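Local coordinates for protein glucoamylase (Thermoanaerobacterium thermosaccharolyticum, PDB 1LF6) that hydrolyses starch-type glucans from their non-reducing ends, probably releasing beta-D-glucose, as a bacterial glucoamylase of glycoside hydrolase family 15, at residues A[404-409]-A[458-463]; A[412-417]-A[463-468]; A[417-422]-A[472-477]. All coordinates share one frame; numbering follows the deposited sequence.

Followed from the N terminus, the chain first lays down the three opening partners, 404-409, 412-417 and 417-422, and only later supplies their mates in the same order. Contact 1 closes its loop when 458-463 returns to the end of helix 395-407; contact 2 closes at 463-468, and contact 3 at 472-477. Each loop therefore crosses the other two, and none encloses another. Contacts 1 and 2 share E463, while contacts 2 and 3 share L417. Together they tie helices 395-407, 414-428, 445-464 and 468-489 to one another within the (alpha/alpha) barrel, showing how neighbouring helices are joined by small, staggered contacts.

Contact 1: A[404-409]-A[458-463]; sequences LSYRLK and AAYIAE
Y406 turns the CD2-CE2 edge of its ring onto a face of Y460, and this T-shaped (edge-to-face) stack is the aromatic part of the meeting between helices 395-407 and 445-464. The centroids lie 5.0 Å apart and the planes stand at 88°. A whole bond of the edge takes part: Y406 CD2 is 3.5 Å from Y460 CD2, and Y406 CE2 is 3.7 Å from Y460 CE2. The edge sits off-centre, toward the rim of the Y460 face. The Y406 ring reaches across because its CG is anti to the backbone N (chi1 163°). With an alanine in place of Y460, the Y406 edge would probably lose the face it rests on and a gap would open beside it.

The aliphatic part lies next to the stack. I461 extends its CG1 branch (chi2 176°), and CD1 ends 3.9 Å from S405 CB and 4.3 Å from Y406 CB, lying against the helix backbone near Y406 N.

Two hydroxyls on 404-409 find their partners outside the two segments. S405 OG bonds back to P401 O, leaving its CB to meet I461, while Y406 OH bonds to D676 OD2, which holds the far end of the ring in place. Just beyond, the helix ends in a Schellman motif in which K409 N bonds to Y406 O at 3.0 Å. Helices that are not consecutive in sequence, joined by an edge-to-face tyrosine pair and the CD1 methyl of I461, here form part of the all-helical (alpha/alpha) barrel of family 15.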
ATOM      1  N   LEU A 404      17.652 -12.885   0.566  1.00 13.64           N
ATOM      2  CA  LEU A 404      17.677 -11.998  -0.592  1.00 13.74           C
ATOM      3  C   LEU A 404      19.129 -11.765  -1.041  1.00 14.94           C
ATOM      4  O   LEU A 404      19.414 -11.720  -2.230  1.00 14.60           O
ATOM      5  CB  LEU A 404      17.016 -10.657  -0.248  1.00 12.07           C
ATOM      6  CG  LEU A 404      16.878  -9.626  -1.374  1.00 11.37           C
ATOM      7  CD1 LEU A 404      16.104 -10.209  -2.531  1.00 10.03           C
ATOM      8  CD2 LEU A 404      16.170  -8.378  -0.836  1.00 11.41           C
ATOM      9  N   SER A 405      20.038 -11.611  -0.083  1.00 15.85           N
ATOM     10  CA  SER A 405      21.441 -11.405  -0.403  1.00 18.21           C
ATOM     11  C   SER A 405      21.943 -12.588  -1.223  1.00 19.70           C
ATOM     12  O   SER A 405      22.731 -12.433  -2.159  1.00 19.56           O
ATOM     13  CB  SER A 405      22.269 -11.276   0.877  1.00 17.58           C
ATOM     14  OG  SER A 405      21.992 -10.053   1.534  1.00 19.71           O
ATOM     15  N   TYR A 406      21.472 -13.777  -0.869  1.00 20.61           N
ATOM     16  CA  TYR A 406      21.864 -14.985  -1.569  1.00 21.48           C
ATOM     17  C   TYR A 406      21.333 -15.023  -3.003  1.00 21.19           C
ATOM     18  O   TYR A 406      22.074 -15.316  -3.937  1.00 20.94           O
ATOM     19  CB  TYR A 406      21.374 -16.220  -0.809  1.00 22.58           C
ATOM     20  CG  TYR A 406      21.376 -17.469  -1.652  1.00 25.69           C
ATOM     21  CD1 TYR A 406      20.199 -17.942  -2.232  1.00 25.86           C
ATOM     22  CD2 TYR A 406      22.567 -18.140  -1.931  1.00 27.64           C
ATOM     23  CE1 TYR A 406      20.207 -19.043  -3.072  1.00 29.30           C
ATOM     24  CE2 TYR A 406      22.586 -19.243  -2.771  1.00 29.50           C
ATOM     25  CZ  TYR A 406      21.405 -19.684  -3.340  1.00 31.02           C
ATOM     26  OH  TYR A 406      21.430 -20.745  -4.206  1.00 36.40           O
ATOM     27  N   ARG A 407      20.048 -14.735  -3.176  1.00 22.32           N
ATOM     28  CA  ARG A 407      19.456 -14.760  -4.505  1.00 22.75           C
ATOM     29  C   ARG A 407      20.023 -13.684  -5.426  1.00 21.91           C
ATOM     30  O   ARG A 407      20.105 -13.878  -6.637  1.00 21.49           O
ATOM     31  CB  ARG A 407      17.935 -14.631  -4.406  1.00 25.99           C
ATOM     32  CG  ARG A 407      17.271 -15.836  -3.755  1.00 29.27           C
ATOM     33  CD  ARG A 407      15.807 -15.896  -4.130  1.00 31.02           C
ATOM     34  NE  ARG A 407      15.642 -16.080  -5.566  1.00 30.70           N
ATOM     35  CZ  ARG A 407      14.702 -15.484  -6.289  1.00 30.16           C
ATOM     36  NH1 ARG A 407      13.839 -14.661  -5.709  1.00 31.11           N
ATOM     37  NH2 ARG A 407      14.626 -15.708  -7.593  1.00 29.95           N
ATOM     38  N   LEU A 408      20.413 -12.550  -4.855  1.00 20.91           N
ATOM     39  CA  LEU A 408      20.991 -11.472  -5.647  1.00 21.61           C
ATOM     40  C   LEU A 408      22.505 -11.669  -5.766  1.00 22.05           C
ATOM     41  O   LEU A 408      23.199 -10.860  -6.377  1.00 21.55           O
ATOM     42  CB  LEU A 408      20.680 -10.116  -5.004  1.00 19.56           C
ATOM     43  CG  LEU A 408      19.233  -9.639  -5.207  1.00 19.91           C
ATOM     44  CD1 LEU A 408      18.952  -8.412  -4.371  1.00 18.00           C
ATOM     45  CD2 LEU A 408      19.011  -9.345  -6.674  1.00 19.33           C
ATOM     46  N   LYS A 409      22.999 -12.760  -5.185  1.00 23.93           N
ATOM     47  CA  LYS A 409      24.421 -13.083  -5.207  1.00 25.85           C
ATOM     48  C   LYS A 409      25.271 -11.919  -4.725  1.00 26.35           C
ATOM     49  O   LYS A 409      26.360 -11.664  -5.244  1.00 26.24           O
ATOM     50  CB  LYS A 409      24.850 -13.504  -6.617  1.00 28.08           C
ATOM     51  CG  LYS A 409      24.202 -14.800  -7.070  1.00 30.52           C
ATOM     52  CD  LYS A 409      24.714 -15.245  -8.423  1.00 33.98           C
ATOM     53  CE  LYS A 409      24.090 -16.577  -8.829  1.00 35.26           C
ATOM     54  NZ  LYS A 409      24.638 -17.078 -10.124  1.00 38.57           N
ATOM     55  N   ALA A 458      23.100 -18.079   4.716  1.00 18.57           N
ATOM     56  CA  ALA A 458      24.196 -17.393   5.391  1.00 19.50           C
ATOM     57  C   ALA A 458      25.452 -18.248   5.333  1.00 19.97           C
ATOM     58  O   ALA A 458      26.558 -17.734   5.179  1.00 19.95           O
ATOM     59  CB  ALA A 458      23.830 -17.098   6.840  1.00 18.68           C
ATOM     60  N   ALA A 459      25.273 -19.557   5.464  1.00 20.16           N
ATOM     61  CA  ALA A 459      26.390 -20.491   5.415  1.00 22.95           C
ATOM     62  C   ALA A 459      26.995 -20.490   4.015  1.00 23.09           C
ATOM     63  O   ALA A 459      28.215 -20.544   3.858  1.00 24.74           O
ATOM     64  CB  ALA A 459      25.917 -21.889   5.780  1.00 22.75           C
ATOM     65  N   TYR A 460      26.135 -20.426   3.005  1.00 22.99           N
ATOM     66  CA  TYR A 460      26.576 -20.409   1.612  1.00 24.97           C
ATOM     67  C   TYR A 460      27.422 -19.169   1.353  1.00 25.21           C
ATOM     68  O   TYR A 460      28.501 -19.250   0.771  1.00 25.15           O
ATOM     69  CB  TYR A 460      25.369 -20.383   0.675  1.00 24.62           C
ATOM     70  CG  TYR A 460      25.731 -20.367  -0.797  1.00 25.76           C
ATOM     71  CD1 TYR A 460      25.897 -21.558  -1.505  1.00 25.35           C
ATOM     72  CD2 TYR A 460      25.906 -19.163  -1.482  1.00 26.32           C
ATOM     73  CE1 TYR A 460      26.224 -21.551  -2.860  1.00 27.47           C
ATOM     74  CE2 TYR A 460      26.235 -19.145  -2.838  1.00 27.75           C
ATOM     75  CZ  TYR A 460      26.391 -20.343  -3.521  1.00 27.74           C
ATOM     76  OH  TYR A 460      26.709 -20.334  -4.861  1.00 28.25           O
ATOM     77  N   ILE A 461      26.913 -18.018   1.783  1.00 25.23           N
ATOM     78  CA  ILE A 461      27.616 -16.755   1.596  1.00 25.20           C
ATOM     79  C   ILE A 461      28.913 -16.720   2.399  1.00 26.23           C
ATOM     80  O   ILE A 461      29.910 -16.156   1.949  1.00 25.99           O
ATOM     81  CB  ILE A 461      26.732 -15.560   2.002  1.00 23.18           C
ATOM     82  CG1 ILE A 461      25.497 -15.497   1.098  1.00 22.72           C
ATOM     83  CG2 ILE A 461      27.531 -14.266   1.905  1.00 22.95           C
ATOM     84  CD1 ILE A 461      24.512 -14.407   1.477  1.00 23.24           C
ATOM     85  N   ALA A 462      28.900 -17.321   3.586  1.00 26.88           N
ATOM     86  CA  ALA A 462      30.098 -17.358   4.418  1.00 29.38           C
ATOM     87  C   ALA A 462      31.189 -18.123   3.676  1.00 31.33           C
ATOM     88  O   ALA A 462      32.353 -17.731   3.701  1.00 31.50           O
ATOM     89  CB  ALA A 462      29.804 -18.028   5.744  1.00 29.32           C
ATOM     90  N   GLU A 463      30.804 -19.214   3.018  1.00 33.04           N
ATOM     91  CA  GLU A 463      31.750 -20.024   2.259  1.00 35.06           C
ATOM     92  C   GLU A 463      32.335 -19.241   1.089  1.00 34.87           C
ATOM     93  O   GLU A 463      33.523 -19.364   0.785  1.00 34.37           O
ATOM     94  CB  GLU A 463      31.075 -21.299   1.745  1.00 37.85           C
ATOM     95  CG  GLU A 463      30.815 -22.329   2.831  1.00 43.30           C
ATOM     96  CD  GLU A 463      30.193 -23.606   2.297  1.00 46.18           C
ATOM     97  OE1 GLU A 463      29.920 -24.521   3.108  1.00 47.61           O
ATOM     98  OE2 GLU A 463      29.977 -23.697   1.069  1.00 46.55           O
TER

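Contact 2: A[412-417]-A[463-468]; sequences DLYDSL and EQNKDY
Y414 reaches from the first turn of helix 414-428 to N465 and D467, which lie in the tight connection between helices 445-464 and 468-489. That connection combines two classical motifs: a Schellman motif with K466 at its positive-phi position ends the first helix, and D467 is the N-cap of the second.

Along 412-417, L413 occupies the N-cap position, its O accepting a bond from L417 N in the opening turn, and Y414 follows as the residue that makes the contact. Its CB lies 3.3 Å from N465 ND2, and the N465 amide runs back alongside the base of the ring, the two planes only 20° apart. The amide is held in this place by bonds from ND2 to I461 O and Y411 O, so Y414 packs against a group whose position is already fixed. Farther out, the same tyrosine also packs on I461 and A462 of helix 445-464.

With CG anti to the backbone N (chi1 180°), the ring carries its hydroxyl on to D467. The side chain of D467 caps a backbone N at the start of helix 468-489, and the tyrosine thus grips a carboxylate that is itself fastened to a helix end. Y414 OH donates to D467 OD2 at 2.6 Å, arriving from above the carboxylate, 51° out of its plane, with the two flat groups nearly perpendicular, and the same OD2 is also bonded to S470 OG.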
ATOM      1  N   ASP A 412      29.065  -9.513  -1.275  1.00 23.81           N
ATOM      2  CA  ASP A 412      29.817  -8.362  -0.790  1.00 24.62           C
ATOM      3  C   ASP A 412      29.194  -7.815   0.494  1.00 25.16           C
ATOM      4  O   ASP A 412      29.806  -7.013   1.190  1.00 24.91           O
ATOM      5  CB  ASP A 412      29.820  -7.278  -1.866  1.00 24.74           C
ATOM      6  CG  ASP A 412      28.419  -6.848  -2.253  1.00 25.82           C
ATOM      7  OD1 ASP A 412      28.014  -5.721  -1.893  1.00 27.83           O
ATOM      8  OD2 ASP A 412      27.714  -7.643  -2.906  1.00 26.81           O
ATOM      9  N   LEU A 413      27.979  -8.257   0.809  1.00 25.21           N
ATOM     10  CA  LEU A 413      27.290  -7.783   2.008  1.00 24.99           C
ATOM     11  C   LEU A 413      27.452  -8.715   3.209  1.00 25.99           C
ATOM     12  O   LEU A 413      26.789  -8.543   4.237  1.00 25.50           O
ATOM     13  CB  LEU A 413      25.798  -7.588   1.710  1.00 23.43           C
ATOM     14  CG  LEU A 413      25.429  -6.564   0.634  1.00 23.42           C
ATOM     15  CD1 LEU A 413      23.921  -6.567   0.429  1.00 23.82           C
ATOM     16  CD2 LEU A 413      25.924  -5.177   1.044  1.00 22.60           C
ATOM     17  N   TYR A 414      28.347  -9.690   3.086  1.00 26.88           N
ATOM     18  CA  TYR A 414      28.570 -10.651   4.161  1.00 28.81           C
ATOM     19  C   TYR A 414      28.925 -10.017   5.507  1.00 28.55           C
ATOM     20  O   TYR A 414      28.307 -10.336   6.524  1.00 28.64           O
ATOM     21  CB  TYR A 414      29.668 -11.648   3.767  1.00 28.25           C
ATOM     22  CG  TYR A 414      29.948 -12.671   4.841  1.00 29.86           C
ATOM     23  CD1 TYR A 414      28.996 -13.631   5.181  1.00 29.98           C
ATOM     24  CD2 TYR A 414      31.153 -12.658   5.547  1.00 30.08           C
ATOM     25  CE1 TYR A 414      29.232 -14.547   6.195  1.00 31.01           C
ATOM     26  CE2 TYR A 414      31.400 -13.572   6.564  1.00 30.95           C
ATOM     27  CZ  TYR A 414      30.434 -14.514   6.884  1.00 31.02           C
ATOM     28  OH  TYR A 414      30.663 -15.414   7.896  1.00 29.43           O
ATOM     29  N   ASP A 415      29.916  -9.130   5.515  1.00 29.25           N
ATOM     30  CA  ASP A 415      30.352  -8.475   6.749  1.00 29.61           C
ATOM     31  C   ASP A 415      29.347  -7.496   7.340  1.00 28.70           C
ATOM     32  O   ASP A 415      29.149  -7.462   8.552  1.00 29.46           O
ATOM     33  CB  ASP A 415      31.673  -7.719   6.532  1.00 32.17           C
ATOM     34  CG  ASP A 415      32.850  -8.644   6.301  1.00 34.58           C
ATOM     35  OD1 ASP A 415      33.095  -9.530   7.150  1.00 35.42           O
ATOM     36  OD2 ASP A 415      33.542  -8.478   5.272  1.00 37.91           O
ATOM     37  N   SER A 416      28.717  -6.693   6.489  1.00 28.12           N
ATOM     38  CA  SER A 416      27.777  -5.687   6.971  1.00 28.07           C
ATOM     39  C   SER A 416      26.326  -6.136   7.137  1.00 26.98           C
ATOM     40  O   SER A 416      25.570  -5.507   7.881  1.00 26.40           O
ATOM     41  CB  SER A 416      27.814  -4.466   6.048  1.00 28.82           C
ATOM     42  OG  SER A 416      27.341  -4.792   4.751  1.00 30.42           O
ATOM     43  N   LEU A 417      25.937  -7.218   6.468  1.00 25.41           N
ATOM     44  CA  LEU A 417      24.553  -7.680   6.536  1.00 25.16           C
ATOM     45  C   LEU A 417      24.350  -9.124   6.997  1.00 23.50           C
ATOM     46  O   LEU A 417      23.698  -9.380   8.013  1.00 23.28           O
ATOM     47  CB  LEU A 417      23.897  -7.492   5.163  1.00 24.37           C
ATOM     48  CG  LEU A 417      22.394  -7.719   4.945  1.00 27.29           C
ATOM     49  CD1 LEU A 417      22.021  -9.188   5.146  1.00 25.54           C
ATOM     50  CD2 LEU A 417      21.622  -6.828   5.893  1.00 27.04           C
ATOM     51  N   GLU A 463      30.804 -19.214   3.018  1.00 33.04           N
ATOM     52  CA  GLU A 463      31.750 -20.024   2.259  1.00 35.06           C
ATOM     53  C   GLU A 463      32.335 -19.241   1.089  1.00 34.87           C
ATOM     54  O   GLU A 463      33.523 -19.364   0.785  1.00 34.37           O
ATOM     55  CB  GLU A 463      31.075 -21.299   1.745  1.00 37.85           C
ATOM     56  CG  GLU A 463      30.815 -22.329   2.831  1.00 43.30           C
ATOM     57  CD  GLU A 463      30.193 -23.606   2.297  1.00 46.18           C
ATOM     58  OE1 GLU A 463      29.920 -24.521   3.108  1.00 47.61           O
ATOM     59  OE2 GLU A 463      29.977 -23.697   1.069  1.00 46.55           O
ATOM     60  N   GLN A 464      31.501 -18.434   0.437  1.00 34.38           N
ATOM     61  CA  GLN A 464      31.948 -17.621  -0.690  1.00 34.47           C
ATOM     62  C   GLN A 464      33.012 -16.649  -0.207  1.00 34.27           C
ATOM     63  O   GLN A 464      33.909 -16.267  -0.956  1.00 34.83           O
ATOM     64  CB  GLN A 464      30.776 -16.839  -1.291  1.00 34.22           C
ATOM     65  CG  GLN A 464      29.700 -17.723  -1.891  1.00 35.71           C
ATOM     66  CD  GLN A 464      30.184 -18.491  -3.104  1.00 37.69           C
ATOM     67  OE1 GLN A 464      29.608 -19.512  -3.481  1.00 39.47           O
ATOM     68  NE2 GLN A 464      31.242 -17.994  -3.734  1.00 38.76           N
ATOM     69  N   ASN A 465      32.903 -16.253   1.057  1.00 34.48           N
ATOM     70  CA  ASN A 465      33.847 -15.326   1.665  1.00 35.19           C
ATOM     71  C   ASN A 465      34.956 -16.084   2.391  1.00 35.45           C
ATOM     72  O   ASN A 465      35.770 -15.497   3.106  1.00 34.92           O
ATOM     73  CB  ASN A 465      33.102 -14.406   2.633  1.00 35.17           C
ATOM     74  CG  ASN A 465      32.271 -13.361   1.912  1.00 36.53           C
ATOM     75  OD1 ASN A 465      32.755 -12.269   1.612  1.00 37.45           O
ATOM     76  ND2 ASN A 465      31.022 -13.697   1.613  1.00 36.23           N
ATOM     77  N   LYS A 466      34.970 -17.398   2.197  1.00 36.09           N
ATOM     78  CA  LYS A 466      35.964 -18.276   2.803  1.00 37.51           C
ATOM     79  C   LYS A 466      35.961 -18.282   4.331  1.00 37.34           C
ATOM     80  O   LYS A 466      36.983 -18.553   4.958  1.00 38.03           O
ATOM     81  CB  LYS A 466      37.359 -17.923   2.275  1.00 38.81           C
ATOM     82  CG  LYS A 466      37.509 -18.141   0.773  1.00 41.11           C
ATOM     83  CD  LYS A 466      38.905 -17.776   0.288  1.00 44.02           C
ATOM     84  CE  LYS A 466      39.062 -18.040  -1.205  1.00 45.57           C
ATOM     85  NZ  LYS A 466      40.421 -17.662  -1.692  1.00 46.93           N
ATOM     86  N   ASP A 467      34.810 -17.983   4.926  1.00 35.41           N
ATOM     87  CA  ASP A 467      34.672 -17.992   6.379  1.00 34.98           C
ATOM     88  C   ASP A 467      34.065 -19.349   6.723  1.00 35.92           C
ATOM     89  O   ASP A 467      32.920 -19.446   7.173  1.00 35.70           O
ATOM     90  CB  ASP A 467      33.737 -16.872   6.840  1.00 33.24           C
ATOM     91  CG  ASP A 467      33.613 -16.805   8.347  1.00 31.81           C
ATOM     92  OD1 ASP A 467      34.051 -17.758   9.020  1.00 33.37           O
ATOM     93  OD2 ASP A 467      33.070 -15.804   8.859  1.00 30.71           O
ATOM     94  N   TYR A 468      34.844 -20.399   6.496  1.00 36.64           N
ATOM     95  CA  TYR A 468      34.389 -21.760   6.735  1.00 37.60           C
ATOM     96  C   TYR A 468      33.948 -22.038   8.165  1.00 36.62           C
ATOM     97  O   TYR A 468      33.072 -22.872   8.393  1.00 35.96           O
ATOM     98  CB  TYR A 468      35.478 -22.742   6.309  1.00 39.18           C
ATOM     99  CG  TYR A 468      35.983 -22.474   4.910  1.00 41.36           C
ATOM    100  CD1 TYR A 468      37.019 -21.569   4.684  1.00 42.27           C
ATOM    101  CD2 TYR A 468      35.397 -23.093   3.807  1.00 41.96           C
ATOM    102  CE1 TYR A 468      37.459 -21.286   3.394  1.00 44.70           C
ATOM    103  CE2 TYR A 468      35.827 -22.817   2.512  1.00 44.54           C
ATOM    104  CZ  TYR A 468      36.857 -21.913   2.312  1.00 44.90           C
ATOM    105  OH  TYR A 468      37.283 -21.641   1.032  1.00 46.15           O
TER

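Contact 3: A[417-422]-A[472-477]; sequences LVKPLA and QKYQEK
A422 sets its CB over a face of the Y474 ring, and this is the tight half of the contact between helices 414-428 and 468-489. The methyl stands 3.7 Å from the ring centroid and 25° off the normal, a CH-pi contact displaced toward the hydroxyl end, so that A422 CB is 3.4 Å from Y474 CZ. Y474 leaves its helix with CG beside the backbone N (chi1 -66°), which sends the ring across to the neighbouring helix. The A422 CB lies 3.3 Å above the plane of the Y474 ring. A458 and A459 of helix 445-464 pack on the same tyrosine.

Toward solvent the fit is looser. The partly exposed K419 crosses the hydroxyl end at roughly a right angle, its CG 3.7 Å from Y474 OH, a van der Waals touch. The polar ends converge instead on D423: Y474 OH bonds to its OD1, while K419 NZ forms a salt bridge with OD2, so one carboxylate joins both side chains indirectly. The A422 methyl on the Y474 face, with D423 holding the polar ends, is where helices 414-428 and 468-489 meet in the family 15 (alpha/alpha) barrel.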
ATOM      1  N   LEU A 417      25.937  -7.218   6.468  1.00 25.41           N
ATOM      2  CA  LEU A 417      24.553  -7.680   6.536  1.00 25.16           C
ATOM      3  C   LEU A 417      24.350  -9.124   6.997  1.00 23.50           C
ATOM      4  O   LEU A 417      23.698  -9.380   8.013  1.00 23.28           O
ATOM      5  CB  LEU A 417      23.897  -7.492   5.163  1.00 24.37           C
ATOM      6  CG  LEU A 417      22.394  -7.719   4.945  1.00 27.29           C
ATOM      7  CD1 LEU A 417      22.021  -9.188   5.146  1.00 25.54           C
ATOM      8  CD2 LEU A 417      21.622  -6.828   5.893  1.00 27.04           C
ATOM      9  N   VAL A 418      24.910 -10.061   6.246  1.00 21.81           N
ATOM     10  CA  VAL A 418      24.757 -11.480   6.536  1.00 20.32           C
ATOM     11  C   VAL A 418      25.264 -11.946   7.891  1.00 21.52           C
ATOM     12  O   VAL A 418      24.499 -12.507   8.679  1.00 22.87           O
ATOM     13  CB  VAL A 418      25.412 -12.333   5.426  1.00 19.66           C
ATOM     14  CG1 VAL A 418      25.252 -13.812   5.735  1.00 16.38           C
ATOM     15  CG2 VAL A 418      24.775 -11.991   4.072  1.00 16.89           C
ATOM     16  N   LYS A 419      26.542 -11.716   8.175  1.00 20.94           N
ATOM     17  CA  LYS A 419      27.110 -12.158   9.444  1.00 21.63           C
ATOM     18  C   LYS A 419      26.411 -11.570  10.671  1.00 19.85           C
ATOM     19  O   LYS A 419      26.052 -12.303  11.588  1.00 20.99           O
ATOM     20  CB  LYS A 419      28.616 -11.860   9.485  1.00 21.73           C
ATOM     21  CG  LYS A 419      29.302 -12.277  10.774  1.00 25.01           C
ATOM     22  CD  LYS A 419      30.789 -12.547  10.536  1.00 28.59           C
ATOM     23  CE  LYS A 419      31.568 -12.556  11.840  1.00 28.94           C
ATOM     24  NZ  LYS A 419      30.951 -13.429  12.873  1.00 31.11           N
ATOM     25  N   PRO A 420      26.207 -10.245  10.713  1.00 20.34           N
ATOM     26  CA  PRO A 420      25.529  -9.721  11.906  1.00 20.67           C
ATOM     27  C   PRO A 420      24.118 -10.287  12.126  1.00 20.66           C
ATOM     28  O   PRO A 420      23.729 -10.576  13.260  1.00 20.21           O
ATOM     29  CB  PRO A 420      25.540  -8.205  11.683  1.00 21.95           C
ATOM     30  CG  PRO A 420      25.695  -8.060  10.187  1.00 26.03           C
ATOM     31  CD  PRO A 420      26.654  -9.157   9.829  1.00 21.47           C
ATOM     32  N   LEU A 421      23.358 -10.459  11.049  1.00 19.70           N
ATOM     33  CA  LEU A 421      22.004 -10.997  11.176  1.00 17.79           C
ATOM     34  C   LEU A 421      22.025 -12.477  11.527  1.00 17.59           C
ATOM     35  O   LEU A 421      21.227 -12.935  12.346  1.00 16.98           O
ATOM     36  CB  LEU A 421      21.207 -10.772   9.887  1.00 14.29           C
ATOM     37  CG  LEU A 421      20.821  -9.322   9.592  1.00 15.11           C
ATOM     38  CD1 LEU A 421      20.057  -9.261   8.281  1.00 15.17           C
ATOM     39  CD2 LEU A 421      19.969  -8.762  10.744  1.00 13.83           C
ATOM     40  N   ALA A 422      22.935 -13.225  10.908  1.00 17.35           N
ATOM     41  CA  ALA A 422      23.045 -14.649  11.181  1.00 18.56           C
ATOM     42  C   ALA A 422      23.431 -14.863  12.642  1.00 19.12           C
ATOM     43  O   ALA A 422      22.868 -15.726  13.320  1.00 18.03           O
ATOM     44  CB  ALA A 422      24.084 -15.290  10.260  1.00 19.01           C
ATOM     45  N   GLN A 472      30.149 -23.482   8.770  1.00 32.80           N
ATOM     46  CA  GLN A 472      29.819 -24.715   9.474  1.00 32.26           C
ATOM     47  C   GLN A 472      28.864 -24.453  10.635  1.00 30.72           C
ATOM     48  O   GLN A 472      27.907 -25.197  10.852  1.00 29.94           O
ATOM     49  CB  GLN A 472      31.089 -25.375  10.008  1.00 35.13           C
ATOM     50  CG  GLN A 472      30.826 -26.696  10.700  1.00 38.93           C
ATOM     51  CD  GLN A 472      32.057 -27.264  11.360  1.00 42.49           C
ATOM     52  OE1 GLN A 472      33.051 -27.563  10.699  1.00 44.57           O
ATOM     53  NE2 GLN A 472      32.000 -27.418  12.678  1.00 45.64           N
ATOM     54  N   LYS A 473      29.137 -23.393  11.382  1.00 29.35           N
ATOM     55  CA  LYS A 473      28.317 -23.005  12.527  1.00 28.69           C
ATOM     56  C   LYS A 473      26.865 -22.725  12.118  1.00 27.07           C
ATOM     57  O   LYS A 473      25.922 -23.214  12.744  1.00 26.60           O
ATOM     58  CB  LYS A 473      28.926 -21.759  13.171  1.00 28.39           C
ATOM     59  CG  LYS A 473      28.176 -21.226  14.375  1.00 32.75           C
ATOM     60  CD  LYS A 473      28.901 -20.011  14.956  1.00 35.42           C
ATOM     61  CE  LYS A 473      28.141 -19.412  16.124  1.00 38.95           C
ATOM     62  NZ  LYS A 473      27.875 -20.420  17.188  1.00 41.59           N
ATOM     63  N   TYR A 474      26.699 -21.932  11.067  1.00 24.96           N
ATOM     64  CA  TYR A 474      25.381 -21.576  10.567  1.00 23.58           C
ATOM     65  C   TYR A 474      24.598 -22.799  10.100  1.00 23.55           C
ATOM     66  O   TYR A 474      23.459 -23.001  10.513  1.00 22.55           O
ATOM     67  CB  TYR A 474      25.517 -20.575   9.418  1.00 21.26           C
ATOM     68  CG  TYR A 474      26.071 -19.231   9.833  1.00 20.16           C
ATOM     69  CD1 TYR A 474      26.708 -18.406   8.913  1.00 18.45           C
ATOM     70  CD2 TYR A 474      25.956 -18.780  11.151  1.00 21.32           C
ATOM     71  CE1 TYR A 474      27.223 -17.166   9.289  1.00 18.42           C
ATOM     72  CE2 TYR A 474      26.469 -17.537  11.538  1.00 20.67           C
ATOM     73  CZ  TYR A 474      27.104 -16.738  10.596  1.00 19.54           C
ATOM     74  OH  TYR A 474      27.635 -15.520  10.973  1.00 17.83           O
ATOM     75  N   GLN A 475      25.212 -23.619   9.250  1.00 23.54           N
ATOM     76  CA  GLN A 475      24.546 -24.813   8.738  1.00 24.31           C
ATOM     77  C   GLN A 475      24.170 -25.817   9.809  1.00 22.58           C
ATOM     78  O   GLN A 475      23.097 -26.411   9.749  1.00 22.35           O
ATOM     79  CB  GLN A 475      25.402 -25.508   7.685  1.00 25.10           C
ATOM     80  CG  GLN A 475      25.231 -24.939   6.295  1.00 31.38           C
ATOM     81  CD  GLN A 475      23.808 -25.052   5.747  1.00 29.36           C
ATOM     82  OE1 GLN A 475      23.520 -24.531   4.675  1.00 30.19           O
ATOM     83  NE2 GLN A 475      22.921 -25.729   6.475  1.00 27.71           N
ATOM     84  N   GLU A 476      25.056 -26.020  10.779  1.00 22.79           N
ATOM     85  CA  GLU A 476      24.776 -26.953  11.864  1.00 22.79           C
ATOM     86  C   GLU A 476      23.526 -26.510  12.618  1.00 20.73           C
ATOM     87  O   GLU A 476      22.679 -27.328  12.974  1.00 20.00           O
ATOM     88  CB  GLU A 476      25.961 -27.023  12.830  1.00 25.50           C
ATOM     89  CG  GLU A 476      26.931 -28.156  12.540  1.00 31.25           C
ATOM     90  CD  GLU A 476      28.148 -28.134  13.451  1.00 35.01           C
ATOM     91  OE1 GLU A 476      27.966 -28.068  14.684  1.00 36.16           O
ATOM     92  OE2 GLU A 476      29.284 -28.187  12.934  1.00 37.78           O
ATOM     93  N   LYS A 477      23.427 -25.209  12.863  1.00 18.76           N
ATOM     94  CA  LYS A 477      22.284 -24.650  13.565  1.00 19.66           C
ATOM     95  C   LYS A 477      21.038 -24.865  12.707  1.00 18.87           C
ATOM     96  O   LYS A 477      20.014 -25.354  13.189  1.00 19.13           O
ATOM     97  CB  LYS A 477      22.507 -23.155  13.813  1.00 21.44           C
ATOM     98  CG  LYS A 477      21.523 -22.515  14.779  1.00 25.72           C
ATOM     99  CD  LYS A 477      21.661 -23.074  16.198  1.00 27.31           C
ATOM    100  CE  LYS A 477      23.006 -22.738  16.814  1.00 28.03           C
ATOM    101  NZ  LYS A 477      23.101 -23.206  18.228  1.00 29.08           N
TER